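Local coordinates for protein Bd3459 (Bdellovibrio bacteriovorus, PDB 5CEC) that is a predatory endopeptidase, probably with the D-Ala-D-Ala carboxypeptidase activity of its peptidase family, and is bound by the ankyrin-repeat immunity protein Bd3460, at residues 42-47 against 403-408; 75-80 against 242-247; 81-86 against 261-266; 193-198 against 205-210. The protein carries 1 engineered substitution. All coordinates share one frame; numbering follows the deposited sequence.

From the N terminus, strand 40-48 enters the antiparallel sheet and is met some 360 residues later by helix 394-411; contact 1 thus closes a loop that holds the other three contacts. Helix 72-84 is used next, twice: residues 75-80 pack on helix 240-250 in contact 2, and its last turn with the residues after it, 81-86, on the turn between helices 253-262 and 265-277 in contact 3. These two loops cross, and the contacts touch, their centres about 9 Å apart. Contact 4, a short closure of helix 188-200 on the loop before strand 212-218, falls within both. It lies across the chain's centre from contact 1, about 43 Å between centres, beside the mixed sheet.

Contact 1 of 4, residues 42-47 against 403-408; sequences NSMCHM and KNKVSQ
M44 and K405 make the main side-chain contact between strand 40-48 and helix 394-411, a helix laid against the antiparallel sheet as in the penicillin-binding and beta-lactamase fold to which the family is assigned. The methionine reaches out fully extended. Its CG stands anti to the backbone N (chi1 179°) and the two outer torsions are also close to 180°, which brings the thioether up to the helix backbone. M44 SD lies 3.9 Å from K405 CB, and M44 CE ends 3.8 Å from K405 O, with V406 N a little farther from the same methyl, at 4.5 Å. The side chains of M44 and K405 run roughly antiparallel, and their meeting is one of van der Waals packing alone.

Behind this first shell, strand 376-385 lies next to 40-48 in the sheet: both M44 and V406 lean on V382, and V406 also touches F380. The strand is held on its other flank by D59, which takes hydrogen bonds from S43 OG and from the backbone N of M44, while C45 is tied by a disulfide to C307 at the start of helix 307-322. N42 and S43 both face L383 in a classic beta bulge. On the helix, K403 makes a salt bridge to D107 of Bd3460, so the same helix that covers the sheet meets the immunity protein. K403 O accepts twice from S407, one turn on: from its N and its OG, on opposite faces of the carbonyl plane; the hydroxyl sits 2.8 Å away, 40° out of that plane.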
loop_
_atom_site.group_PDB
_atom_site.type_symbol
_atom_site.label_atom_id
_atom_site.label_comp_id
_atom_site.label_asym_id
_atom_site.label_seq_id
_atom_site.Cartn_x
_atom_site.Cartn_y
_atom_site.Cartn_z
ATOM N N ASN A 42 -14.655 1.986 -15.832
ATOM C CA ASN A 42 -15.334 0.698 -16.021
ATOM C C ASN A 42 -16.648 0.731 -15.252
ATOM O O ASN A 42 -17.708 0.577 -15.836
ATOM C CB ASN A 42 -14.459 -0.464 -15.552
ATOM C CG ASN A 42 -13.375 -0.820 -16.536
ATOM O OD1 ASN A 42 -13.533 -0.600 -17.736
ATOM N ND2 ASN A 42 -12.246 -1.364 -16.028
ATOM N N SER A 43 -16.579 0.943 -13.940
ATOM C CA SER A 43 -17.784 1.094 -13.126
ATOM C C SER A 43 -17.513 1.778 -11.810
ATOM O O SER A 43 -16.460 1.587 -11.229
ATOM C CB SER A 43 -18.430 -0.277 -12.855
ATOM O OG SER A 43 -19.674 -0.173 -12.207
ATOM N N MET A 44 -18.512 2.528 -11.328
ATOM C CA MET A 44 -18.533 3.054 -9.966
ATOM C C MET A 44 -19.864 2.756 -9.348
ATOM O O MET A 44 -20.923 2.900 -9.974
ATOM C CB MET A 44 -18.277 4.571 -9.936
ATOM C CG MET A 44 -18.311 5.172 -8.547
ATOM S SD MET A 44 -17.780 6.891 -8.536
ATOM C CE MET A 44 -17.835 7.243 -6.784
ATOM N N CYS A 45 -19.809 2.399 -8.085
ATOM C CA CYS A 45 -21.029 2.108 -7.343
ATOM C C CYS A 45 -20.853 2.583 -5.883
ATOM O O CYS A 45 -19.740 2.817 -5.413
ATOM C CB CYS A 45 -21.453 0.588 -7.482
ATOM S SG CYS A 45 -20.126 -0.533 -6.968
ATOM N N HIS A 46 -21.963 2.724 -5.178
ATOM C CA HIS A 46 -21.950 3.141 -3.793
ATOM C C HIS A 46 -23.211 2.681 -3.057
ATOM O O HIS A 46 -24.212 2.367 -3.686
ATOM C CB HIS A 46 -21.795 4.657 -3.684
ATOM C CG HIS A 46 -22.978 5.441 -4.132
ATOM N ND1 HIS A 46 -23.192 5.795 -5.438
ATOM C CD2 HIS A 46 -24.033 5.922 -3.430
ATOM C CE1 HIS A 46 -24.300 6.503 -5.522
ATOM N NE2 HIS A 46 -24.842 6.582 -4.320
ATOM N N MET A 47 -23.182 2.681 -1.722
ATOM C CA MET A 47 -24.376 2.351 -0.949
ATOM C C MET A 47 -24.193 2.944 0.438
ATOM O O MET A 47 -23.143 2.733 1.049
ATOM C CB MET A 47 -24.569 0.834 -0.826
ATOM C CG MET A 47 -25.881 0.450 -0.162
ATOM S SD MET A 47 -26.040 -1.317 0.043
ATOM C CE MET A 47 -24.989 -1.425 1.504
ATOM N N LYS A 403 -10.048 10.142 -7.461
ATOM C CA LYS A 403 -10.153 11.029 -6.311
ATOM C C LYS A 403 -11.257 12.049 -6.498
ATOM O O LYS A 403 -12.035 12.318 -5.576
ATOM C CB LYS A 403 -8.822 11.760 -6.106
ATOM C CG LYS A 403 -7.707 10.861 -5.655
ATOM C CD LYS A 403 -6.394 11.617 -5.485
ATOM C CE LYS A 403 -5.265 10.713 -5.019
ATOM N NZ LYS A 403 -3.992 11.446 -4.886
ATOM N N ASN A 404 -11.359 12.592 -7.698
ATOM C CA ASN A 404 -12.416 13.572 -7.990
ATOM C C ASN A 404 -13.788 12.950 -7.930
ATOM O O ASN A 404 -14.713 13.598 -7.441
ATOM C CB ASN A 404 -12.153 14.290 -9.317
ATOM C CG ASN A 404 -10.895 15.193 -9.275
ATOM O OD1 ASN A 404 -10.334 15.463 -8.220
ATOM N ND2 ASN A 404 -10.494 15.676 -10.400
ATOM N N LYS A 405 -13.924 11.712 -8.395
ATOM C CA LYS A 405 -15.243 11.031 -8.316
ATOM C C LYS A 405 -15.646 10.761 -6.856
ATOM O O LYS A 405 -16.819 10.935 -6.459
ATOM C CB LYS A 405 -15.223 9.716 -9.106
ATOM C CG LYS A 405 -15.218 9.904 -10.621
ATOM C CD LYS A 405 -15.050 8.587 -11.334
ATOM C CE LYS A 405 -14.857 8.735 -12.816
ATOM N NZ LYS A 405 -16.068 9.351 -13.444
ATOM N N VAL A 406 -14.684 10.333 -6.041
ATOM C CA VAL A 406 -14.992 10.111 -4.623
ATOM C C VAL A 406 -15.291 11.447 -3.934
ATOM O O VAL A 406 -16.217 11.539 -3.113
ATOM C CB VAL A 406 -13.865 9.333 -3.921
ATOM C CG1 VAL A 406 -14.159 9.176 -2.429
ATOM C CG2 VAL A 406 -13.704 7.990 -4.608
ATOM N N SER A 407 -14.560 12.498 -4.297
ATOM C CA SER A 407 -14.801 13.815 -3.708
ATOM C C SER A 407 -16.205 14.307 -4.063
ATOM O O SER A 407 -16.918 14.882 -3.223
ATOM C CB SER A 407 -13.748 14.807 -4.179
ATOM O OG SER A 407 -12.475 14.401 -3.755
ATOM N N GLN A 408 -16.626 14.061 -5.301
ATOM C CA GLN A 408 -17.976 14.441 -5.752
ATOM C C GLN A 408 -19.022 13.714 -4.914
ATOM O O GLN A 408 -20.023 14.330 -4.501
ATOM C CB GLN A 408 -18.152 14.125 -7.243
ATOM C CG GLN A 408 -19.464 14.601 -7.854
ATOM C CD GLN A 408 -19.637 16.117 -7.778
ATOM O OE1 GLN A 408 -18.706 16.885 -8.000
ATOM N NE2 GLN A 408 -20.834 16.547 -7.453
#

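Contact 2 of 4, residues 75-80 against 242-247; sequences VTTLWA and TILKRM. With SO4 (sulfate ion), chain D.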
loop_
_atom_site.group_PDB
_atom_site.type_symbol
_atom_site.label_atom_id
_atom_site.label_comp_id
_atom_site.label_asym_id
_atom_site.label_seq_id
_atom_site.Cartn_x
_atom_site.Cartn_y
_atom_site.Cartn_z
ATOM N N VAL A 75 -10.938 -8.130 -0.086
ATOM C CA VAL A 75 -11.654 -9.405 -0.103
ATOM C C VAL A 75 -10.900 -10.428 0.745
ATOM O O VAL A 75 -11.486 -11.136 1.584
ATOM C CB VAL A 75 -11.844 -9.921 -1.537
ATOM C CG1 VAL A 75 -12.717 -11.165 -1.527
ATOM C CG2 VAL A 75 -12.540 -8.858 -2.407
ATOM N N THR A 76 -9.585 -10.472 0.576
ATOM C CA THR A 76 -8.747 -11.361 1.432
ATOM C C THR A 76 -8.895 -10.988 2.931
ATOM O O THR A 76 -8.930 -11.877 3.773
ATOM C CB THR A 76 -7.303 -11.286 0.950
ATOM O OG1 THR A 76 -7.286 -11.624 -0.447
ATOM C CG2 THR A 76 -6.397 -12.209 1.733
ATOM N N THR A 77 -8.977 -9.685 3.205
ATOM C CA THR A 77 -9.180 -9.161 4.569
ATOM C C THR A 77 -10.485 -9.714 5.127
ATOM O O THR A 77 -10.501 -10.219 6.248
ATOM C CB THR A 77 -9.171 -7.635 4.547
ATOM O OG1 THR A 77 -7.873 -7.192 4.146
ATOM C CG2 THR A 77 -9.449 -7.048 5.857
ATOM N N LEU A 78 -11.570 -9.627 4.364
ATOM C CA LEU A 78 -12.867 -10.162 4.827
ATOM C C LEU A 78 -12.736 -11.661 5.119
ATOM O O LEU A 78 -13.192 -12.141 6.167
ATOM C CB LEU A 78 -13.923 -9.944 3.752
ATOM C CG LEU A 78 -15.251 -10.651 4.002
ATOM C CD1 LEU A 78 -15.913 -10.214 5.308
ATOM C CD2 LEU A 78 -16.203 -10.454 2.846
ATOM N N TRP A 79 -12.145 -12.409 4.184
ATOM C CA TRP A 79 -12.028 -13.860 4.348
ATOM C C TRP A 79 -11.277 -14.170 5.651
ATOM O O TRP A 79 -11.732 -14.999 6.451
ATOM C CB TRP A 79 -11.324 -14.498 3.144
ATOM C CG TRP A 79 -11.358 -15.964 3.093
ATOM C CD1 TRP A 79 -12.241 -16.813 3.739
ATOM C CD2 TRP A 79 -10.548 -16.794 2.274
ATOM N NE1 TRP A 79 -12.000 -18.105 3.380
ATOM C CE2 TRP A 79 -10.963 -18.125 2.488
ATOM C CE3 TRP A 79 -9.485 -16.555 1.399
ATOM C CZ2 TRP A 79 -10.395 -19.175 1.832
ATOM C CZ3 TRP A 79 -8.913 -17.626 0.773
ATOM C CH2 TRP A 79 -9.346 -18.912 1.014
ATOM N N ALA A 80 -10.138 -13.503 5.872
ATOM C CA ALA A 80 -9.340 -13.747 7.064
ATOM C C ALA A 80 -10.112 -13.344 8.350
ATOM O O ALA A 80 -10.028 -14.032 9.372
ATOM C CB ALA A 80 -8.001 -13.039 6.955
ATOM N N THR A 242 -3.955 -5.989 13.148
ATOM C CA THR A 242 -2.706 -5.249 12.957
ATOM C C THR A 242 -1.977 -5.700 11.675
ATOM O O THR A 242 -1.433 -4.885 10.913
ATOM C CB THR A 242 -1.807 -5.394 14.180
ATOM O OG1 THR A 242 -2.538 -4.959 15.323
ATOM C CG2 THR A 242 -0.490 -4.649 14.032
ATOM N N ILE A 243 -1.902 -7.000 11.499
ATOM C CA ILE A 243 -1.294 -7.577 10.288
ATOM C C ILE A 243 -2.028 -7.073 9.040
ATOM O O ILE A 243 -1.414 -6.677 8.032
ATOM C CB ILE A 243 -1.282 -9.122 10.357
ATOM C CG1 ILE A 243 -0.369 -9.568 11.512
ATOM C CG2 ILE A 243 -0.856 -9.730 8.995
ATOM C CD1 ILE A 243 -0.506 -11.041 11.820
ATOM N N LEU A 244 -3.355 -7.092 9.115
ATOM C CA LEU A 244 -4.196 -6.591 8.021
ATOM C C LEU A 244 -4.002 -5.095 7.774
ATOM O O LEU A 244 -3.871 -4.654 6.634
ATOM C CB LEU A 244 -5.677 -6.898 8.278
ATOM C CG LEU A 244 -6.017 -8.384 8.280
ATOM C CD1 LEU A 244 -7.390 -8.593 8.870
ATOM C CD2 LEU A 244 -5.952 -9.023 6.910
ATOM N N LYS A 245 -3.932 -4.323 8.865
ATOM C CA LYS A 245 -3.666 -2.886 8.745
ATOM C C LYS A 245 -2.343 -2.643 8.009
ATOM O O LYS A 245 -2.282 -1.808 7.093
ATOM C CB LYS A 245 -3.623 -2.224 10.123
ATOM C CG LYS A 245 -3.453 -0.720 10.116
ATOM C CD LYS A 245 -4.719 0.030 9.825
ATOM C CE LYS A 245 -4.439 1.522 9.678
ATOM N NZ LYS A 245 -5.663 2.350 9.509
ATOM N N ARG A 246 -1.290 -3.357 8.419
ATOM C CA ARG A 246 0.010 -3.208 7.740
ATOM C C ARG A 246 -0.140 -3.562 6.249
ATOM O O ARG A 246 0.308 -2.818 5.371
ATOM C CB ARG A 246 1.047 -4.083 8.395
ATOM C CG ARG A 246 2.437 -3.959 7.819
ATOM C CD ARG A 246 3.003 -2.555 7.917
ATOM N NE ARG A 246 4.451 -2.550 7.737
ATOM C CZ ARG A 246 5.176 -1.463 7.503
ATOM N NH1 ARG A 246 4.621 -0.274 7.268
ATOM N NH2 ARG A 246 6.480 -1.593 7.456
ATOM N N MET A 247 -0.806 -4.695 5.982
ATOM C CA MET A 247 -0.990 -5.141 4.590
ATOM C C MET A 247 -1.700 -4.087 3.752
ATOM O O MET A 247 -1.303 -3.811 2.610
ATOM C CB MET A 247 -1.788 -6.428 4.596
ATOM C CG MET A 247 -2.123 -6.933 3.208
ATOM S SD MET A 247 -3.196 -8.399 3.224
ATOM C CE MET A 247 -4.746 -7.698 3.694
HETATM S S SO4 D . 7.767 1.857 6.702
HETATM O O1 SO4 D . 8.514 3.123 6.890
HETATM O O2 SO4 D . 6.306 2.123 6.704
HETATM O O3 SO4 D . 8.126 0.827 7.704
HETATM O O4 SO4 D . 8.080 1.349 5.336
#
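T77 of helix 72-84 is met by L244 and M247, which point at it from helix 240-250, and its short side chain forks at CB into two branches. The methyl, CG2, anti to the backbone N, lies 4.0 Å from L244 CD1. The hydroxyl, on the other branch, meets two carbons: T77 OG1 is 3.8 Å from L244 CD2 and 3.2 Å from M247 CE. That terminal methyl is brought there by a bend at M247 chi3 (73°), after a chain extended from CB to SD. L244 CD2 also rests 4.0 Å from T77 CA, so the leucine is seated against the helix backbone. On the far side of helix 240-250, R246 grips a sulfate ion, probably from the crystallisation liquor, end-on: NH1 binds O2 at 3.0 Å and NH2 binds O3 at 2.9 Å, while NE is paired with E152.

In this buried contact the polar needs of T77 OG1 are met elsewhere, by donation to K73 O and by acceptance from N248 ND2. K73 belongs to a pattern resembling the SxxK motif of serine transpeptidases, so this apolar seam, in which a methyl rests against an already bonded hydroxyl, probably backs the active-site region.

Contact 3 of 4, residues 81-86 against 261-266; sequences VDRLGP and WNLGGT
R83 folds over L263 in a compact curl, its chi1 to chi3 all negative and between about -60° and -85°. The bends at chi2 and chi3 turn the guanidinium back over the leucine, and L263 CD2 sits 3.7 Å above the guanidinium plane, over its centre. The same methyl is 3.8 Å from R83 CB, so it is clasped between the base and the head of the arginine. L263, with CG anti to its carbonyl carbon (chi1 -61°), thereby also brings CD2 to within 4.2 Å of L84 CG.

The head group is fixed by polar partners as well. R83 NH1 donates to L263 O at 2.9 Å, in the carbonyl plane and on a lone pair, and R83 NH2 donates to a water at 2.9 Å that in turn donates to N262 O. N262 O is on the last residue of helix 253-262 and L263 O on the residue after it, where the helix ends in a Schellman motif at G264; a positive charge at the C-terminal end of a helix would be expected to interact favourably with the helix dipole.

The whole lies where the last turn of helix 72-84 reaches the corner between helices 253-262 and 265-277. L263 also packs on W79 and A80, a turn before R83 in helix 72-84, D82 pairs with K276 of helix 265-277, and V81 faces L244 of helix 240-250 and L317 of helix 307-322.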
loop_
_atom_site.group_PDB
_atom_site.type_symbol
_atom_site.label_atom_id
_atom_site.label_comp_id
_atom_site.label_asym_id
_atom_site.label_seq_id
_atom_site.Cartn_x
_atom_site.Cartn_y
_atom_site.Cartn_z
ATOM N N VAL A 81 -10.762 -12.176 8.330
ATOM C CA VAL A 81 -11.536 -11.727 9.500
ATOM C C VAL A 81 -12.615 -12.743 9.848
ATOM O O VAL A 81 -12.817 -13.074 11.006
ATOM C CB VAL A 81 -12.121 -10.316 9.283
ATOM C CG1 VAL A 81 -13.206 -9.950 10.304
ATOM C CG2 VAL A 81 -11.005 -9.291 9.275
ATOM N N ASP A 82 -13.297 -13.248 8.834
ATOM C CA ASP A 82 -14.369 -14.255 9.050
ATOM C C ASP A 82 -13.803 -15.603 9.518
ATOM O O ASP A 82 -14.374 -16.242 10.401
ATOM C CB ASP A 82 -15.204 -14.437 7.774
ATOM C CG ASP A 82 -16.344 -13.453 7.666
ATOM O OD1 ASP A 82 -16.568 -12.630 8.610
ATOM O OD2 ASP A 82 -17.035 -13.533 6.632
ATOM N N ARG A 83 -12.708 -16.061 8.928
ATOM C CA ARG A 83 -12.184 -17.382 9.255
ATOM C C ARG A 83 -11.417 -17.396 10.581
ATOM O O ARG A 83 -11.450 -18.399 11.300
ATOM C CB ARG A 83 -11.244 -17.868 8.165
ATOM C CG ARG A 83 -11.930 -18.523 7.010
ATOM C CD ARG A 83 -12.297 -19.976 7.363
ATOM N NE ARG A 83 -11.092 -20.798 7.565
ATOM C CZ ARG A 83 -10.319 -21.303 6.602
ATOM N NH1 ARG A 83 -10.643 -21.180 5.317
ATOM N NH2 ARG A 83 -9.211 -21.965 6.925
ATOM N N LEU A 84 -10.701 -16.321 10.879
ATOM C CA LEU A 84 -9.811 -16.274 12.050
ATOM C C LEU A 84 -10.256 -15.381 13.182
ATOM O O LEU A 84 -9.978 -15.677 14.354
ATOM C CB LEU A 84 -8.416 -15.861 11.613
ATOM C CG LEU A 84 -7.760 -16.729 10.534
ATOM C CD1 LEU A 84 -6.467 -16.072 10.097
ATOM C CD2 LEU A 84 -7.529 -18.147 11.017
ATOM N N GLY A 85 -10.908 -14.281 12.838
ATOM C CA GLY A 85 -11.278 -13.241 13.787
ATOM C C GLY A 85 -10.204 -12.154 13.841
ATOM O O GLY A 85 -9.014 -12.436 13.754
ATOM N N PRO A 86 -10.626 -10.893 14.022
ATOM C CA PRO A 86 -9.652 -9.792 14.027
ATOM C C PRO A 86 -8.658 -9.794 15.176
ATOM O O PRO A 86 -7.630 -9.134 15.067
ATOM C CB PRO A 86 -10.533 -8.539 14.096
ATOM C CG PRO A 86 -11.786 -9.012 14.768
ATOM C CD PRO A 86 -11.990 -10.423 14.300
ATOM N N TRP A 261 -3.322 -18.335 0.754
ATOM C CA TRP A 261 -2.883 -19.723 0.739
ATOM C C TRP A 261 -3.124 -20.416 2.071
ATOM O O TRP A 261 -3.582 -21.564 2.112
ATOM C CB TRP A 261 -1.410 -19.823 0.363
ATOM C CG TRP A 261 -1.100 -19.331 -1.007
ATOM C CD1 TRP A 261 -1.890 -19.388 -2.124
ATOM C CD2 TRP A 261 0.113 -18.690 -1.415
ATOM N NE1 TRP A 261 -1.227 -18.847 -3.205
ATOM C CE2 TRP A 261 -0.012 -18.379 -2.782
ATOM C CE3 TRP A 261 1.295 -18.330 -0.755
ATOM C CZ2 TRP A 261 1.006 -17.751 -3.493
ATOM C CZ3 TRP A 261 2.292 -17.669 -1.478
ATOM C CH2 TRP A 261 2.138 -17.406 -2.825
ATOM N N ASN A 262 -2.859 -19.715 3.166
ATOM C CA ASN A 262 -3.123 -20.271 4.496
ATOM C C ASN A 262 -4.566 -20.735 4.666
ATOM O O ASN A 262 -4.793 -21.720 5.334
ATOM C CB ASN A 262 -2.866 -19.239 5.608
ATOM C CG ASN A 262 -1.399 -18.987 5.898
ATOM O OD1 ASN A 262 -0.495 -19.618 5.331
ATOM N ND2 ASN A 262 -1.172 -18.067 6.815
ATOM N N LEU A 263 -5.505 -19.969 4.138
ATOM C CA LEU A 263 -6.917 -20.252 4.289
ATOM C C LEU A 263 -7.435 -21.299 3.282
ATOM O O LEU A 263 -8.611 -21.670 3.334
ATOM C CB LEU A 263 -7.715 -18.956 4.218
ATOM C CG LEU A 263 -7.381 -17.923 5.299
ATOM C CD1 LEU A 263 -8.038 -16.575 5.042
ATOM C CD2 LEU A 263 -7.836 -18.425 6.659
ATOM N N GLY A 264 -6.545 -21.809 2.420
ATOM C CA GLY A 264 -6.861 -22.926 1.510
ATOM C C GLY A 264 -6.778 -22.620 0.025
ATOM O O GLY A 264 -7.094 -23.472 -0.817
ATOM N N GLY A 265 -6.364 -21.403 -0.321
ATOM C CA GLY A 265 -6.186 -21.040 -1.712
ATOM C C GLY A 265 -7.501 -20.930 -2.472
ATOM O O GLY A 265 -8.596 -20.760 -1.891
ATOM N N THR A 266 -7.399 -21.036 -3.790
ATOM C CA THR A 266 -8.527 -20.725 -4.666
ATOM C C THR A 266 -9.716 -21.647 -4.473
ATOM O O THR A 266 -10.852 -21.174 -4.456
ATOM C CB THR A 266 -8.066 -20.708 -6.125
ATOM O OG1 THR A 266 -7.056 -19.690 -6.263
ATOM C CG2 THR A 266 -9.236 -20.421 -7.099
HETATM O O HOH W 1 -6.991 -23.516 5.768
#

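Contact 4 of 4, residues 193-198 against 205-210; sequences ILKTKA and MSNRPK
The backbones of helix 188-200 and the loop after it come closest at K195 and M205, whose CA atoms are 6.2 Å apart, before the loop heads off to strand 212-218. This is the last helix-to-strand step of a crossover connection between the parallel strands 135-141 and 212-218 of the mixed sheet.

M205 and K195 carry the packing in nearly equal parts; M205 forms its inner, apolar half. Its CG lies anti to the carbonyl carbon and the chain then bends at chi3 (71°), so that the sulfur and the methyl serve different neighbours. M205 SD rests 3.6 Å from A198 CB and 3.9 Å from K195 CA, against the helix itself, while M205 CE meets L194 CD2 at 3.9 Å, the leucine running nearly perpendicular to the methionine. Helix 118-130 borders the patch: L194 touches Y122, and M205 touches S126, whose OG is hydrogen-bonded to S206 N. S206 O is hydrogen-bonded to Y191 OH, linking the loop to the same helix 188-200.

K195 lies over the outer side of M205. It runs extended from the backbone, CG anti to the backbone N, with CG 4.1 Å from M205 CB, and turns only at chi4 (-66°). Its outer methylenes thus come among oxygens: K195 CD is 3.8 Å from S206 O, and K195 CE, probably polarised by the neighbouring ammonium group, is 3.4 Å from M205 O. N207 lies aslant to the end of the lysine, its OD1 3.3 Å from K195 CE.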
loop_
_atom_site.group_PDB
_atom_site.type_symbol
_atom_site.label_atom_id
_atom_site.label_comp_id
_atom_site.label_asym_id
_atom_site.label_seq_id
_atom_site.Cartn_x
_atom_site.Cartn_y
_atom_site.Cartn_z
ATOM N N ILE A 193 15.738 1.424 14.149
ATOM C CA ILE A 193 14.458 1.934 13.628
ATOM C C ILE A 193 13.326 1.120 14.240
ATOM O O ILE A 193 12.356 1.689 14.750
ATOM C CB ILE A 193 14.417 1.901 12.087
ATOM C CG1 ILE A 193 15.402 2.920 11.483
ATOM C CG2 ILE A 193 12.989 2.131 11.558
ATOM C CD1 ILE A 193 15.683 2.689 10.015
ATOM N N LEU A 194 13.483 -0.204 14.253
ATOM C CA LEU A 194 12.427 -1.059 14.806
ATOM C C LEU A 194 12.280 -0.838 16.317
ATOM O O LEU A 194 11.166 -0.754 16.828
ATOM C CB LEU A 194 12.737 -2.525 14.550
ATOM C CG LEU A 194 11.718 -3.517 15.110
ATOM C CD1 LEU A 194 10.366 -3.317 14.436
ATOM C CD2 LEU A 194 12.253 -4.933 14.965
ATOM N N LYS A 195 13.402 -0.782 17.027
ATOM C CA LYS A 195 13.383 -0.671 18.479
ATOM C C LYS A 195 12.672 0.611 18.901
ATOM O O LYS A 195 11.929 0.612 19.892
ATOM C CB LYS A 195 14.812 -0.731 19.050
ATOM C CG LYS A 195 14.912 -0.559 20.562
ATOM C CD LYS A 195 16.318 -0.834 21.056
ATOM C CE LYS A 195 16.393 -0.747 22.575
ATOM N NZ LYS A 195 16.153 0.626 23.079
ATOM N N THR A 196 12.885 1.692 18.147
ATOM C CA THR A 196 12.222 2.956 18.424
ATOM C C THR A 196 10.720 2.876 18.198
ATOM O O THR A 196 9.958 3.372 19.008
ATOM C CB THR A 196 12.830 4.074 17.569
ATOM O OG1 THR A 196 14.211 4.210 17.925
ATOM C CG2 THR A 196 12.121 5.402 17.785
ATOM N N LYS A 197 10.305 2.245 17.096
ATOM C CA LYS A 197 8.878 1.982 16.854
ATOM C C LYS A 197 8.289 1.122 17.953
ATOM O O LYS A 197 7.196 1.414 18.454
ATOM C CB LYS A 197 8.665 1.301 15.506
ATOM C CG LYS A 197 8.891 2.205 14.320
ATOM C CD LYS A 197 8.862 1.430 13.032
ATOM C CE LYS A 197 9.249 2.312 11.853
ATOM N NZ LYS A 197 8.123 3.188 11.432
ATOM N N ALA A 198 9.001 0.063 18.327
ATOM C CA ALA A 198 8.508 -0.825 19.382
ATOM C C ALA A 198 8.272 -0.093 20.700
ATOM O O ALA A 198 7.275 -0.299 21.383
ATOM C CB ALA A 198 9.474 -1.978 19.590
ATOM N N MET A 205 12.838 -3.955 23.979
ATOM C CA MET A 205 13.774 -4.731 23.172
ATOM C C MET A 205 15.188 -4.567 23.714
ATOM O O MET A 205 15.521 -3.533 24.315
ATOM C CB MET A 205 13.676 -4.345 21.694
ATOM C CG MET A 205 12.325 -4.675 21.077
ATOM S SD MET A 205 12.244 -4.337 19.320
ATOM C CE MET A 205 13.298 -5.613 18.663
ATOM N N SER A 206 16.016 -5.569 23.443
ATOM C CA SER A 206 17.395 -5.578 23.888
ATOM C C SER A 206 18.213 -4.494 23.163
ATOM O O SER A 206 17.915 -4.131 22.035
ATOM C CB SER A 206 17.996 -6.970 23.698
ATOM O OG SER A 206 18.239 -7.261 22.356
ATOM N N ASN A 207 19.219 -3.954 23.842
ATOM C CA ASN A 207 20.085 -2.966 23.218
ATOM C C ASN A 207 21.089 -3.573 22.221
ATOM O O ASN A 207 21.465 -2.907 21.264
ATOM C CB ASN A 207 20.801 -2.123 24.289
ATOM C CG ASN A 207 19.826 -1.343 25.175
ATOM O OD1 ASN A 207 18.895 -0.698 24.677
ATOM N ND2 ASN A 207 20.033 -1.400 26.498
ATOM N N ARG A 208 21.527 -4.813 22.449
ATOM C CA ARG A 208 22.639 -5.432 21.703
ATOM C C ARG A 208 22.295 -6.864 21.355
ATOM O O ARG A 208 22.918 -7.795 21.840
ATOM C CB ARG A 208 23.915 -5.459 22.571
ATOM C CG ARG A 208 24.514 -4.121 22.933
ATOM C CD ARG A 208 25.727 -3.786 22.068
ATOM N NE ARG A 208 26.242 -2.454 22.378
ATOM C CZ ARG A 208 25.668 -1.304 22.016
ATOM N NH1 ARG A 208 24.537 -1.278 21.312
ATOM N NH2 ARG A 208 26.235 -0.153 22.368
ATOM N N PRO A 209 21.289 -7.061 20.508
ATOM C CA PRO A 209 20.858 -8.406 20.200
ATOM C C PRO A 209 21.901 -9.221 19.439
ATOM O O PRO A 209 22.488 -8.725 18.475
ATOM C CB PRO A 209 19.651 -8.156 19.293
ATOM C CG PRO A 209 20.018 -6.897 18.581
ATOM C CD PRO A 209 20.621 -6.064 19.663
ATOM N N LYS A 210 22.114 -10.469 19.854
ATOM C CA LYS A 210 23.068 -11.339 19.166
ATOM C C LYS A 210 22.759 -12.794 19.477
ATOM O O LYS A 210 22.521 -13.143 20.631
ATOM C CB LYS A 210 24.523 -11.004 19.563
ATOM C CG LYS A 210 25.585 -11.755 18.767
ATOM C CD LYS A 210 26.997 -11.230 19.047
ATOM C CE LYS A 210 28.027 -11.961 18.206
ATOM N NZ LYS A 210 29.408 -11.458 18.452
#